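Local coordinates for protein apical membrane antigen 1 (Babesia divergens, PDB 4APM) that binds calcium and, in its domain I–III portion, probably serves in the moving junction through which the apicomplexan parasite invades host cells, at residues N135-S140 with K145-F150; G341-T346 with P351-A356; L390-L395 with K399-K404. All coordinates share one frame; numbering follows the deposited sequence.

Contact 1: N135-S140 with K145-F150; sequences NIIPAS and KYRYPF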
ATOM      1  N   ASN A 135     -20.451  -8.157   9.868  1.00 29.96           N
ATOM      2  CA  ASN A 135     -21.637  -8.787  10.448  1.00 30.41           C
ATOM      3  C   ASN A 135     -21.619  -8.896  11.983  1.00 34.02           C
ATOM      4  O   ASN A 135     -22.431  -9.640  12.552  1.00 33.11           O
ATOM      5  CB  ASN A 135     -21.773 -10.222   9.922  1.00 31.02           C
ATOM      6  CG  ASN A 135     -22.211 -10.277   8.478  1.00 29.84           C
ATOM      7  OD1 ASN A 135     -22.815  -9.339   7.964  1.00 32.27           O
ATOM      8  ND2 ASN A 135     -21.887 -11.365   7.810  1.00 27.63           N
ATOM      9  N   ILE A 136     -20.600  -8.329  12.626  1.00 33.97           N
ATOM     10  CA  ILE A 136     -20.469  -8.419  14.094  1.00 34.42           C
ATOM     11  C   ILE A 136     -20.910  -7.076  14.636  1.00 38.41           C
ATOM     12  O   ILE A 136     -20.276  -6.048  14.351  1.00 35.42           O
ATOM     13  CB  ILE A 136     -19.007  -8.670  14.541  1.00 35.80           C
ATOM     14  CG1 ILE A 136     -18.601 -10.125  14.311  1.00 35.56           C
ATOM     15  CG2 ILE A 136     -18.800  -8.289  16.000  1.00 32.34           C
ATOM     16  CD1 ILE A 136     -17.121 -10.292  14.103  1.00 34.11           C
ATOM     17  N   ILE A 137     -22.061  -7.062  15.310  1.00 40.94           N
ATOM     18  CA  ILE A 137     -22.632  -5.803  15.784  1.00 44.62           C
ATOM     19  C   ILE A 137     -22.404  -5.602  17.266  1.00 44.78           C
ATOM     20  O   ILE A 137     -22.645  -6.513  18.056  1.00 49.08           O
ATOM     21  CB  ILE A 137     -24.127  -5.714  15.491  1.00 47.42           C
ATOM     22  CG1 ILE A 137     -24.387  -5.997  14.010  1.00 47.24           C
ATOM     23  CG2 ILE A 137     -24.658  -4.341  15.879  1.00 46.91           C
ATOM     24  CD1 ILE A 137     -25.791  -6.491  13.734  1.00 46.72           C
ATOM     25  N   PRO A 138     -21.950  -4.398  17.653  1.00 43.33           N
ATOM     26  CA  PRO A 138     -21.718  -4.064  19.067  1.00 45.73           C
ATOM     27  C   PRO A 138     -22.944  -4.319  19.955  1.00 45.11           C
ATOM     28  O   PRO A 138     -24.039  -3.847  19.647  1.00 48.72           O
ATOM     29  CB  PRO A 138     -21.397  -2.559  19.034  1.00 47.41           C
ATOM     30  CG  PRO A 138     -21.021  -2.263  17.628  1.00 50.11           C
ATOM     31  CD  PRO A 138     -21.788  -3.232  16.772  1.00 46.78           C
ATOM     32  N   ALA A 139     -22.735  -5.033  21.063  1.00 52.39           N
ATOM     33  CA  ALA A 139     -23.798  -5.381  22.019  1.00 54.73           C
ATOM     34  C   ALA A 139     -24.562  -4.160  22.520  1.00 54.56           C
ATOM     35  O   ALA A 139     -25.792  -4.152  22.540  1.00 56.35           O
ATOM     36  CB  ALA A 139     -23.213  -6.150  23.198  1.00 55.78           C
ATOM     37  N   SER A 140     -23.825  -3.120  22.888  1.00 57.41           N
ATOM     38  CA  SER A 140     -24.413  -1.949  23.533  1.00 60.98           C
ATOM     39  C   SER A 140     -25.486  -1.263  22.695  1.00 62.49           C
ATOM     40  O   SER A 140     -26.310  -0.518  23.228  1.00 64.25           O
ATOM     41  CB  SER A 140     -23.331  -0.947  23.917  1.00 59.71           C
ATOM     42  OG  SER A 140     -22.779  -0.349  22.762  1.00 65.84           O
ATOM     43  N   LYS A 145     -24.338   1.292  12.949  1.00 42.25           N
ATOM     44  CA  LYS A 145     -23.562   1.008  11.752  1.00 40.83           C
ATOM     45  C   LYS A 145     -22.065   0.848  12.100  1.00 46.07           C
ATOM     46  O   LYS A 145     -21.216   0.619  11.207  1.00 43.54           O
ATOM     47  CB  LYS A 145     -23.744   2.138  10.741  1.00 44.53           C
ATOM     48  CG  LYS A 145     -25.047   2.082   9.961  1.00 52.78           C
ATOM     49  CD  LYS A 145     -25.468   3.475   9.515  1.00 55.04           C
ATOM     50  CE  LYS A 145     -26.121   3.441   8.140  1.00 57.69           C
ATOM     51  NZ  LYS A 145     -27.154   4.511   7.976  1.00 59.25           N
ATOM     52  N   TYR A 146     -21.748   0.960  13.394  1.00 38.89           N
ATOM     53  CA  TYR A 146     -20.371   0.841  13.870  1.00 35.16           C
ATOM     54  C   TYR A 146     -19.842  -0.587  13.697  1.00 34.29           C
ATOM     55  O   TYR A 146     -20.526  -1.558  14.032  1.00 35.42           O
ATOM     56  CB  TYR A 146     -20.261   1.276  15.337  1.00 33.94           C
ATOM     57  CG  TYR A 146     -18.839   1.315  15.853  1.00 30.56           C
ATOM     58  CD1 TYR A 146     -18.243   0.185  16.348  1.00 30.27           C
ATOM     59  CD2 TYR A 146     -18.077   2.475  15.766  1.00 31.61           C
ATOM     60  CE1 TYR A 146     -16.936   0.208  16.789  1.00 35.89           C
ATOM     61  CE2 TYR A 146     -16.771   2.509  16.196  1.00 31.07           C
ATOM     62  CZ  TYR A 146     -16.207   1.371  16.699  1.00 34.61           C
ATOM     63  OH  TYR A 146     -14.903   1.378  17.126  1.00 42.98           O
ATOM     64  N   ARG A 147     -18.625  -0.705  13.166  1.00 30.01           N
ATOM     65  CA  ARG A 147     -17.998  -2.015  12.962  1.00 30.73           C
ATOM     66  C   ARG A 147     -16.528  -1.980  13.351  1.00 28.35           C
ATOM     67  O   ARG A 147     -15.891  -0.943  13.276  1.00 29.47           O
ATOM     68  CB  ARG A 147     -18.152  -2.484  11.513  1.00 28.59           C
ATOM     69  CG  ARG A 147     -19.598  -2.704  11.044  1.00 28.79           C
ATOM     70  CD  ARG A 147     -20.298  -3.840  11.782  1.00 29.99           C
ATOM     71  NE  ARG A 147     -21.631  -4.047  11.227  1.00 28.49           N
ATOM     72  CZ  ARG A 147     -22.750  -3.493  11.715  1.00 32.69           C
ATOM     73  NH1 ARG A 147     -22.728  -2.745  12.818  1.00 26.78           N
ATOM     74  NH2 ARG A 147     -23.901  -3.691  11.097  1.00 33.18           N
ATOM     75  N   TYR A 148     -16.008  -3.108  13.816  1.00 29.01           N
ATOM     76  CA  TYR A 148     -14.625  -3.176  14.296  1.00 28.65           C
ATOM     77  C   TYR A 148     -13.700  -3.458  13.102  1.00 28.90           C
ATOM     78  O   TYR A 148     -14.164  -3.976  12.077  1.00 24.92           O
ATOM     79  CB  TYR A 148     -14.503  -4.302  15.315  1.00 32.40           C
ATOM     80  CG  TYR A 148     -15.307  -4.109  16.576  1.00 36.32           C
ATOM     81  CD1 TYR A 148     -14.805  -3.350  17.620  1.00 39.72           C
ATOM     82  CD2 TYR A 148     -16.540  -4.747  16.755  1.00 40.30           C
ATOM     83  CE1 TYR A 148     -15.509  -3.193  18.791  1.00 42.11           C
ATOM     84  CE2 TYR A 148     -17.270  -4.574  17.917  1.00 40.54           C
ATOM     85  CZ  TYR A 148     -16.738  -3.797  18.934  1.00 45.06           C
ATOM     86  OH  TYR A 148     -17.410  -3.627  20.114  1.00 49.65           O
ATOM     87  N   PRO A 149     -12.385  -3.162  13.240  1.00 26.38           N
ATOM     88  CA  PRO A 149     -11.445  -3.608  12.210  1.00 25.16           C
ATOM     89  C   PRO A 149     -11.144  -5.115  12.305  1.00 26.15           C
ATOM     90  O   PRO A 149     -11.424  -5.751  13.333  1.00 24.66           O
ATOM     91  CB  PRO A 149     -10.187  -2.791  12.489  1.00 24.37           C
ATOM     92  CG  PRO A 149     -10.349  -2.205  13.858  1.00 27.79           C
ATOM     93  CD  PRO A 149     -11.697  -2.581  14.408  1.00 26.95           C
ATOM     94  N   PHE A 150     -10.608  -5.677  11.225  1.00 24.39           N
ATOM     95  CA  PHE A 150     -10.075  -7.034  11.222  1.00 23.26           C
ATOM     96  C   PHE A 150      -8.565  -7.048  10.881  1.00 23.48           C
ATOM     97  O   PHE A 150      -8.024  -6.080  10.366  1.00 26.56           O
ATOM     98  CB  PHE A 150     -10.843  -7.868  10.213  1.00 22.94           C
ATOM     99  CG  PHE A 150     -10.467  -7.578   8.781  1.00 25.13           C
ATOM    100  CD1 PHE A 150     -11.117  -6.571   8.070  1.00 23.21           C
ATOM    101  CD2 PHE A 150      -9.423  -8.282   8.156  1.00 24.75           C
ATOM    102  CE1 PHE A 150     -10.783  -6.299   6.762  1.00 23.13           C
ATOM    103  CE2 PHE A 150      -9.065  -7.992   6.853  1.00 25.36           C
ATOM    104  CZ  PHE A 150      -9.754  -7.006   6.152  1.00 28.10           C
TER
HETATM  105  O   HOH W   1     -17.564  -5.346  13.591  1.00 29.35           O
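Pro-138 wedges against Tyr-146 and Tyr-148 inside the loop joining helix 125-134 to strand 150-153, a connection within a helix-on-antiparallel-sheet unit consistent with a PAN-type fold; the Cys-129–Cys-159 disulfide ties its helix to its sheet. Two of the three apolar contacts fall on the proline. Its CG meets the edge of the Tyr-146 ring, with CD1 3.9 Å away, and the two side chains cross almost perpendicularly. The same Pro-138 CG lies 4.4 Å from Tyr-148 CE2. Separately, Ile-136 CG2 approaches Tyr-148 CD2 at 4.3 Å. Ile-161 backs both Ile-136 and Tyr-148 from strand 158-161.

Arg-147 packs on Ile-137 while its polar atoms are held from its own side and beyond. A bend at chi2 (-65°) lays its guanidinium alongside Ile-137, whose CG1 sits over one face, offset toward the rim and 3.7 Å from NH2. Three carbonyls grip the cation: NH1 donates to Tyr-146 O at 2.8 Å (155° at the hydrogen), reaching that oxygen from above the carbonyl plane, and also to Thr-144 O, while NE donates to Gly-134 O. Gly-134 ends helix 125-134, so the positive charge probably also gains from the helix dipole.

No direct hydrogen bond joins the two segments. A water bridges them instead, donating to Ile-136 O at 2.9 Å and accepting from Tyr-148 N at 2.7 Å.

Contact 2: G341-T346 with P351-A356; sequences GSFAMT and PLEQDA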
ATOM      1  N   GLY A 341      15.496  -3.001 -12.147  1.00 33.96           N
ATOM      2  CA  GLY A 341      15.904  -2.903 -10.749  1.00 31.67           C
ATOM      3  C   GLY A 341      15.085  -1.952  -9.881  1.00 35.19           C
ATOM      4  O   GLY A 341      15.246  -1.928  -8.656  1.00 34.41           O
ATOM      5  N   SER A 342      14.211  -1.161 -10.498  1.00 31.11           N
ATOM      6  CA  SER A 342      13.363  -0.260  -9.720  1.00 32.58           C
ATOM      7  C   SER A 342      12.014  -0.875  -9.310  1.00 35.22           C
ATOM      8  O   SER A 342      11.374  -1.587 -10.109  1.00 32.11           O
ATOM      9  CB  SER A 342      13.134   1.050 -10.470  1.00 35.17           C
ATOM     10  OG  SER A 342      12.010   1.727  -9.919  1.00 46.19           O
ATOM     11  N   PHE A 343      11.551  -0.561  -8.096  1.00 28.11           N
ATOM     12  CA  PHE A 343      10.264  -1.101  -7.619  1.00 27.58           C
ATOM     13  C   PHE A 343       9.285   0.001  -7.241  1.00 27.73           C
ATOM     14  O   PHE A 343       9.622   0.886  -6.462  1.00 29.57           O
ATOM     15  CB  PHE A 343      10.481  -2.040  -6.441  1.00 28.30           C
ATOM     16  CG  PHE A 343      11.118  -3.352  -6.821  1.00 33.84           C
ATOM     17  CD1 PHE A 343      12.511  -3.463  -6.954  1.00 35.21           C
ATOM     18  CD2 PHE A 343      10.330  -4.482  -7.072  1.00 32.64           C
ATOM     19  CE1 PHE A 343      13.105  -4.672  -7.308  1.00 35.25           C
ATOM     20  CE2 PHE A 343      10.920  -5.692  -7.404  1.00 34.11           C
ATOM     21  CZ  PHE A 343      12.307  -5.793  -7.513  1.00 34.39           C
ATOM     22  N   ALA A 344       8.089  -0.028  -7.815  1.00 23.77           N
ATOM     23  CA  ALA A 344       7.116   1.024  -7.564  1.00 24.95           C
ATOM     24  C   ALA A 344       6.193   0.479  -6.496  1.00 25.11           C
ATOM     25  O   ALA A 344       5.460  -0.477  -6.737  1.00 26.27           O
ATOM     26  CB  ALA A 344       6.330   1.350  -8.834  1.00 23.18           C
ATOM     27  N   MET A 345       6.284   1.039  -5.299  1.00 22.74           N
ATOM     28  CA  MET A 345       5.602   0.489  -4.129  1.00 24.14           C
ATOM     29  C   MET A 345       4.529   1.443  -3.585  1.00 23.40           C
ATOM     30  O   MET A 345       4.612   2.659  -3.806  1.00 21.93           O
ATOM     31  CB  MET A 345       6.641   0.184  -3.069  1.00 24.55           C
ATOM     32  CG  MET A 345       7.727  -0.749  -3.627  1.00 29.17           C
ATOM     33  SD  MET A 345       8.989  -1.003  -2.414  1.00 36.00           S
ATOM     34  CE  MET A 345       8.199  -2.239  -1.371  1.00 29.25           C
ATOM     35  N   THR A 346       3.530   0.901  -2.880  1.00 21.24           N
ATOM     36  CA  THR A 346       2.510   1.752  -2.277  1.00 20.25           C
ATOM     37  C   THR A 346       2.305   1.411  -0.796  1.00 22.63           C
ATOM     38  O   THR A 346       2.718   0.318  -0.337  1.00 19.38           O
ATOM     39  CB  THR A 346       1.149   1.693  -3.011  1.00 19.48           C
ATOM     40  OG1 THR A 346       0.423   0.558  -2.564  1.00 22.70           O
ATOM     41  CG2 THR A 346       1.294   1.627  -4.534  1.00 17.53           C
ATOM     42  N   PRO A 351       5.206  -4.958   1.298  1.00 21.16           N
ATOM     43  CA  PRO A 351       6.568  -4.401   1.435  1.00 21.66           C
ATOM     44  C   PRO A 351       7.709  -5.233   0.785  1.00 25.88           C
ATOM     45  O   PRO A 351       8.881  -4.819   0.845  1.00 29.89           O
ATOM     46  CB  PRO A 351       6.772  -4.393   2.962  1.00 20.82           C
ATOM     47  CG  PRO A 351       5.964  -5.574   3.444  1.00 19.60           C
ATOM     48  CD  PRO A 351       4.722  -5.571   2.561  1.00 19.89           C
ATOM     49  N   LEU A 352       7.392  -6.407   0.224  1.00 28.92           N
ATOM     50  CA  LEU A 352       8.423  -7.401  -0.202  1.00 28.90           C
ATOM     51  C   LEU A 352       8.642  -7.363  -1.686  1.00 27.53           C
ATOM     52  O   LEU A 352       7.682  -7.524  -2.451  1.00 28.68           O
ATOM     53  CB  LEU A 352       7.974  -8.828   0.129  1.00 25.86           C
ATOM     54  CG  LEU A 352       7.676  -9.166   1.569  1.00 29.71           C
ATOM     55  CD1 LEU A 352       7.448 -10.678   1.720  1.00 27.35           C
ATOM     56  CD2 LEU A 352       8.826  -8.658   2.438  1.00 26.74           C
ATOM     57  N   GLU A 353       9.901  -7.273  -2.105  1.00 29.35           N
ATOM     58  CA  GLU A 353      10.232  -7.480  -3.527  1.00 34.76           C
ATOM     59  C   GLU A 353       9.657  -8.774  -4.029  1.00 32.57           C
ATOM     60  O   GLU A 353       9.262  -8.861  -5.189  1.00 39.72           O
ATOM     61  CB  GLU A 353      11.746  -7.527  -3.776  1.00 35.74           C
ATOM     62  CG  GLU A 353      12.430  -6.181  -3.896  1.00 38.11           C
ATOM     63  CD  GLU A 353      13.927  -6.335  -4.101  1.00 39.66           C
ATOM     64  OE1 GLU A 353      14.330  -7.289  -4.802  1.00 42.92           O
ATOM     65  OE2 GLU A 353      14.702  -5.570  -3.486  1.00 41.22           O
ATOM     66  N   GLN A 354       9.670  -9.804  -3.192  1.00 33.53           N
ATOM     67  CA  GLN A 354       9.203 -11.126  -3.641  1.00 38.94           C
ATOM     68  C   GLN A 354       7.792 -11.059  -4.198  1.00 36.38           C
ATOM     69  O   GLN A 354       7.349 -12.003  -4.838  1.00 36.63           O
ATOM     70  CB  GLN A 354       9.127 -12.134  -2.493  1.00 40.76           C
ATOM     71  CG  GLN A 354      10.314 -12.269  -1.588  1.00 47.01           C
ATOM     72  CD  GLN A 354       9.910 -13.003  -0.324  1.00 56.89           C
ATOM     73  OE1 GLN A 354       8.807 -13.567  -0.246  1.00 65.11           O
ATOM     74  NE2 GLN A 354      10.771 -12.979   0.682  1.00 61.23           N
ATOM     75  N   ASP A 355       7.006 -10.081  -3.752  1.00 32.16           N
ATOM     76  CA  ASP A 355       5.577 -10.114  -4.045  1.00 28.52           C
ATOM     77  C   ASP A 355       5.260  -9.289  -5.242  1.00 29.53           C
ATOM     78  O   ASP A 355       4.097  -9.062  -5.567  1.00 32.71           O
ATOM     79  CB  ASP A 355       4.768  -9.630  -2.880  1.00 27.63           C
ATOM     80  CG  ASP A 355       4.720 -10.614  -1.777  1.00 30.74           C
ATOM     81  OD1 ASP A 355       4.952 -11.823  -2.029  1.00 38.06           O
ATOM     82  OD2 ASP A 355       4.410 -10.197  -0.653  1.00 28.75           O
ATOM     83  N   ALA A 356       6.294  -8.835  -5.916  1.00 29.35           N
ATOM     84  CA  ALA A 356       6.081  -7.983  -7.054  1.00 31.65           C
ATOM     85  C   ALA A 356       5.394  -8.650  -8.260  1.00 31.76           C
ATOM     86  O   ALA A 356       5.420  -9.861  -8.466  1.00 30.33           O
ATOM     87  CB  ALA A 356       7.373  -7.301  -7.465  1.00 32.11           C
TER
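The Phe-343 ring carries Glu-353 on one face and Ala-356 at its edge. Glu-353 CG stands almost over the middle of that face, 3.7 Å from the centroid of the Phe-343 ring and 14° off the normal, a CH-pi contact. Beyond CG the glutamate chain is extended, and its carboxylate continues over the ring margin, stacked with the two planes 24° apart; Glu-353 OE1 reaches 3.7 Å from Phe-343 CZ. Ala-356 CB lies close to the ring plane, 3.9 Å from Phe-343 CE2. The aromatic group is thus held on two sides by residues only three positions apart.

The short 3-10 turn at 353-355 brings Glu-353 and Ala-356 to the same ring; in it Asp-355 N bonds to Leu-352 O at 2.9 Å and Ala-356 N to Glu-353 O at 3.1 Å. Farther along the strand, Met-345 has its CG anti to the carbonyl carbon (chi1 -56°), and a bend at chi3 brings CE to 3.5 Å from Pro-351 O. This is a van der Waals contact of a methyl with a carbonyl oxygen; no hydrogen bond crosses between the segments.

Helix 249-257 adds cover through Ala-249, which touches both Met-345 and Glu-353, and Tyr-319 of the neighbouring strand meets the same two side chains. Strand 342-346 pairs with strand 316-320 in an antiparallel sheet and on its other edge bonds to Val-222 and Ala-225; the returning chain packs back on its Phe-343 and Met-345 side. A helix linked to its sheet by the Cys-252–Cys-326 disulfide is consistent with a second PAN-type unit.

Contact 3: L390-L395 with K399-K404; sequences LSREAL and KYVHEK. With ACT (acetate ion), chain D.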
ATOM      1  N   LEU A 390       9.663   0.465 -24.103  1.00 46.45           N
ATOM      2  CA  LEU A 390       9.612  -0.981 -24.387  1.00 46.71           C
ATOM      3  C   LEU A 390       9.838  -1.310 -25.879  1.00 44.32           C
ATOM      4  O   LEU A 390      10.007  -2.469 -26.240  1.00 44.14           O
ATOM      5  CB  LEU A 390       8.252  -1.529 -23.963  1.00 50.90           C
ATOM      6  CG  LEU A 390       8.101  -2.394 -22.710  1.00 51.79           C
ATOM      7  CD1 LEU A 390       9.379  -2.486 -21.908  1.00 52.77           C
ATOM      8  CD2 LEU A 390       6.950  -1.868 -21.873  1.00 45.88           C
ATOM      9  N   SER A 391       9.776  -0.286 -26.733  1.00 46.02           N
ATOM     10  CA  SER A 391      10.015  -0.428 -28.169  1.00 51.77           C
ATOM     11  C   SER A 391      10.917   0.694 -28.693  1.00 56.95           C
ATOM     12  O   SER A 391      10.885   1.827 -28.176  1.00 60.30           O
ATOM     13  CB  SER A 391       8.692  -0.404 -28.928  1.00 46.88           C
ATOM     14  OG  SER A 391       8.265   0.930 -29.113  1.00 49.56           O
ATOM     15  N   ARG A 392      11.684   0.382 -29.745  1.00 57.65           N
ATOM     16  CA  ARG A 392      12.601   1.342 -30.386  1.00 52.33           C
ATOM     17  C   ARG A 392      11.826   2.480 -31.054  1.00 49.09           C
ATOM     18  O   ARG A 392      12.246   3.643 -31.042  1.00 46.78           O
ATOM     19  CB  ARG A 392      13.478   0.614 -31.417  1.00 55.95           C
ATOM     20  CG  ARG A 392      14.884   1.184 -31.596  1.00 61.97           C
ATOM     21  CD  ARG A 392      15.848   0.109 -32.114  1.00 69.77           C
ATOM     22  NE  ARG A 392      17.235   0.309 -31.661  1.00 66.72           N
ATOM     23  CZ  ARG A 392      18.037  -0.673 -31.245  1.00 69.92           C
ATOM     24  NH1 ARG A 392      17.595  -1.922 -31.205  1.00 64.18           N
ATOM     25  NH2 ARG A 392      19.277  -0.408 -30.842  1.00 69.32           N
ATOM     26  N   GLU A 393      10.673   2.139 -31.615  1.00 50.21           N
ATOM     27  CA  GLU A 393       9.820   3.116 -32.278  1.00 57.98           C
ATOM     28  C   GLU A 393       9.202   4.123 -31.292  1.00 65.55           C
ATOM     29  O   GLU A 393       9.075   5.316 -31.611  1.00 61.83           O
ATOM     30  CB  GLU A 393       8.723   2.404 -33.086  1.00 67.08           C
ATOM     31  CG  GLU A 393       8.230   1.091 -32.472  1.00 72.11           C
ATOM     32  CD  GLU A 393       8.882  -0.159 -33.071  1.00 69.88           C
ATOM     33  OE1 GLU A 393       8.502  -0.558 -34.195  1.00 77.82           O
ATOM     34  OE2 GLU A 393       9.730  -0.783 -32.396  1.00 64.28           O
ATOM     35  N   ALA A 394       8.834   3.645 -30.098  1.00 59.93           N
ATOM     36  CA  ALA A 394       8.230   4.505 -29.066  1.00 60.74           C
ATOM     37  C   ALA A 394       9.254   5.405 -28.358  1.00 55.56           C
ATOM     38  O   ALA A 394       8.949   6.546 -27.995  1.00 49.05           O
ATOM     39  CB  ALA A 394       7.467   3.667 -28.052  1.00 61.01           C
ATOM     40  N   LEU A 395      10.464   4.887 -28.174  1.00 52.35           N
ATOM     41  CA  LEU A 395      11.549   5.651 -27.563  1.00 57.33           C
ATOM     42  C   LEU A 395      11.848   6.969 -28.283  1.00 61.19           C
ATOM     43  O   LEU A 395      12.216   6.973 -29.454  1.00 64.76           O
ATOM     44  CB  LEU A 395      12.819   4.804 -27.511  1.00 53.68           C
ATOM     45  CG  LEU A 395      14.048   5.507 -26.940  1.00 55.79           C
ATOM     46  CD1 LEU A 395      13.848   5.828 -25.457  1.00 56.33           C
ATOM     47  CD2 LEU A 395      15.269   4.624 -27.147  1.00 55.14           C
ATOM     48  N   LYS A 399      20.207  10.819 -29.281  1.00 57.85           N
ATOM     49  CA  LYS A 399      21.603  10.385 -29.241  1.00 53.16           C
ATOM     50  C   LYS A 399      21.671   8.911 -29.549  1.00 47.52           C
ATOM     51  O   LYS A 399      21.124   8.474 -30.547  1.00 57.84           O
ATOM     52  CB  LYS A 399      22.260  10.701 -27.890  1.00 56.59           C
ATOM     53  CG  LYS A 399      22.106  12.155 -27.456  1.00 63.74           C
ATOM     54  CD  LYS A 399      23.444  12.822 -27.184  1.00 60.50           C
ATOM     55  CE  LYS A 399      23.391  14.300 -27.547  1.00 62.43           C
ATOM     56  NZ  LYS A 399      24.645  15.016 -27.176  1.00 61.21           N
ATOM     57  N   TYR A 400      22.314   8.136 -28.684  1.00 50.61           N
ATOM     58  CA  TYR A 400      22.458   6.701 -28.909  1.00 49.34           C
ATOM     59  C   TYR A 400      21.346   5.890 -28.256  1.00 55.72           C
ATOM     60  O   TYR A 400      20.901   6.209 -27.163  1.00 55.51           O
ATOM     61  CB  TYR A 400      23.815   6.234 -28.422  1.00 48.86           C
ATOM     62  CG  TYR A 400      24.935   7.093 -28.962  1.00 63.22           C
ATOM     63  CD1 TYR A 400      25.294   8.279 -28.329  1.00 61.89           C
ATOM     64  CD2 TYR A 400      25.585   6.758 -30.143  1.00 62.64           C
ATOM     65  CE1 TYR A 400      26.302   9.076 -28.826  1.00 64.85           C
ATOM     66  CE2 TYR A 400      26.591   7.555 -30.652  1.00 70.09           C
ATOM     67  CZ  TYR A 400      26.949   8.710 -29.984  1.00 69.15           C
ATOM     68  OH  TYR A 400      27.965   9.497 -30.471  1.00 69.86           O
ATOM     69  N   VAL A 401      20.870   4.866 -28.960  1.00 55.22           N
ATOM     70  CA  VAL A 401      19.918   3.923 -28.392  1.00 53.20           C
ATOM     71  C   VAL A 401      20.660   2.707 -27.883  1.00 53.00           C
ATOM     72  O   VAL A 401      21.531   2.183 -28.567  1.00 58.73           O
ATOM     73  CB  VAL A 401      18.858   3.481 -29.415  1.00 50.13           C
ATOM     74  CG1 VAL A 401      17.919   2.458 -28.786  1.00 51.56           C
ATOM     75  CG2 VAL A 401      18.068   4.677 -29.918  1.00 48.19           C
ATOM     76  N   HIS A 402      20.375   2.312 -26.647  1.00 50.86           N
ATOM     77  CA  HIS A 402      20.954   1.105 -26.081  1.00 49.20           C
ATOM     78  C   HIS A 402      19.870   0.122 -25.788  1.00 49.06           C
ATOM     79  O   HIS A 402      18.687   0.445 -25.839  1.00 44.65           O
ATOM     80  CB  HIS A 402      21.707   1.406 -24.784  1.00 50.78           C
ATOM     81  CG  HIS A 402      22.850   2.375 -24.942  1.00 48.89           C
ATOM     82  ND1 HIS A 402      24.121   2.060 -24.601  1.00 47.06           N
ATOM     83  CD2 HIS A 402      22.877   3.692 -25.401  1.00 43.80           C
ATOM     84  CE1 HIS A 402      24.919   3.109 -24.856  1.00 51.48           C
ATOM     85  NE2 HIS A 402      24.151   4.117 -25.320  1.00 46.61           N
ATOM     86  N   GLU A 403      20.279  -1.086 -25.438  1.00 51.72           N
ATOM     87  CA  GLU A 403      19.357  -2.119 -25.033  1.00 52.50           C
ATOM     88  C   GLU A 403      19.719  -2.564 -23.637  1.00 51.26           C
ATOM     89  O   GLU A 403      20.902  -2.668 -23.296  1.00 49.61           O
ATOM     90  CB  GLU A 403      19.410  -3.297 -26.001  1.00 53.11           C
ATOM     91  CG  GLU A 403      18.566  -3.068 -27.237  1.00 61.78           C
ATOM     92  CD  GLU A 403      19.042  -3.865 -28.433  1.00 67.18           C
ATOM     93  OE1 GLU A 403      19.192  -5.100 -28.302  1.00 59.80           O
ATOM     94  OE2 GLU A 403      19.251  -3.250 -29.507  1.00 70.60           O
ATOM     95  N   LYS A 404      18.700  -2.768 -22.813  1.00 42.36           N
ATOM     96  CA  LYS A 404      18.908  -3.268 -21.470  1.00 45.24           C
ATOM     97  C   LYS A 404      17.941  -4.404 -21.213  1.00 41.09           C
ATOM     98  O   LYS A 404      16.832  -4.421 -21.758  1.00 43.94           O
ATOM     99  CB  LYS A 404      18.709  -2.139 -20.444  1.00 47.79           C
ATOM    100  CG  LYS A 404      19.024  -2.545 -19.018  1.00 43.63           C
ATOM    101  CD  LYS A 404      19.922  -1.524 -18.340  1.00 49.78           C
ATOM    102  CE  LYS A 404      20.103  -1.876 -16.872  1.00 51.88           C
ATOM    103  NZ  LYS A 404      20.526  -0.720 -16.032  1.00 62.21           N
TER
HETATM  104  C   ACT D1513      19.131   2.644 -17.202  1.00 63.72           C
HETATM  105  O   ACT D1513      19.643   3.721 -17.572  1.00 67.74           O
HETATM  106  OXT ACT D1513      19.779   1.835 -16.507  1.00 65.76           O
HETATM  107  CH3 ACT D1513      17.718   2.312 -17.606  1.00 56.99           C
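Val-401 CG1 and Leu-395 CG both lie anti to their backbone nitrogens (chi1 178° in each), which turns Val-401 CG1 and the Leu-395 methyl end toward one another. They meet tip to tip, Leu-395 CD2 lying 3.8 Å from Val-401 CG1. The contact folds the loop after strand 387-389 against strand 400-406, an outermost strand of a mixed sheet and the first arm of the hairpin that returns through 410-416. Between the two segments lies Cys-397, whose disulfide to Cys-415 fastens the same connection to the second arm.

Arg-392 reaches in from the loop with an extended chain from CG to NE. Its NE passes 3.7 Å from Val-401 CG1, so the valine methyl is shared between Leu-395 CD2 and the guanidinium of Arg-392. That guanidinium also forms a salt bridge with Glu-403, two residues along the strand. Both terminal nitrogens turn to a single oxygen: NH1 donates to Glu-403 OE2 at 2.7 Å with an angle of 145° at the hydrogen, and NH2 adds a weak bond to that OE2 at 3.1 Å. The guanidinium and carboxylate planes stand 88° apart, and NH1 meets OE2 from above the carboxylate plane, a less regular pairing than a flat two-oxygen bridge. Tyr-413 of the second arm touches both charged side chains.

The loop is shaped by an ST motif, Ser-391 OG accepting from Ala-394 N at 2.9 Å, while Leu-395 N bonds to Ser-391 O at 3.1 Å. Carbonyls of Arg-392, Glu-393 and Leu-395 hold a glycerol molecule, probably from the crystallisation liquor. Farther along the strand, Lys-404 NZ donates to acetate OXT at 2.7 Å.

In the fold
Going from the N terminus, contact 1 closes the loop between helix 125-134 and strand 150-153 in the first helix-and-sheet unit. Beyond the corner at Gly-341, contact 2 closes the turn after strand 342-346, laying the 3-10 turn at 353-355 back on the strand. Contact 3 closes the connection from strand 387-389 to strand 400-406 near the C-terminal end. The three stand in series, none nesting in or crossing another. Contacts 1 and 3 lie on opposite sides of the chain's centre, their centres about 55 Å apart; contact 2, nearer the middle, has its centre about 25 Å from that of contact 3 and about 34 Å from that of contact 1.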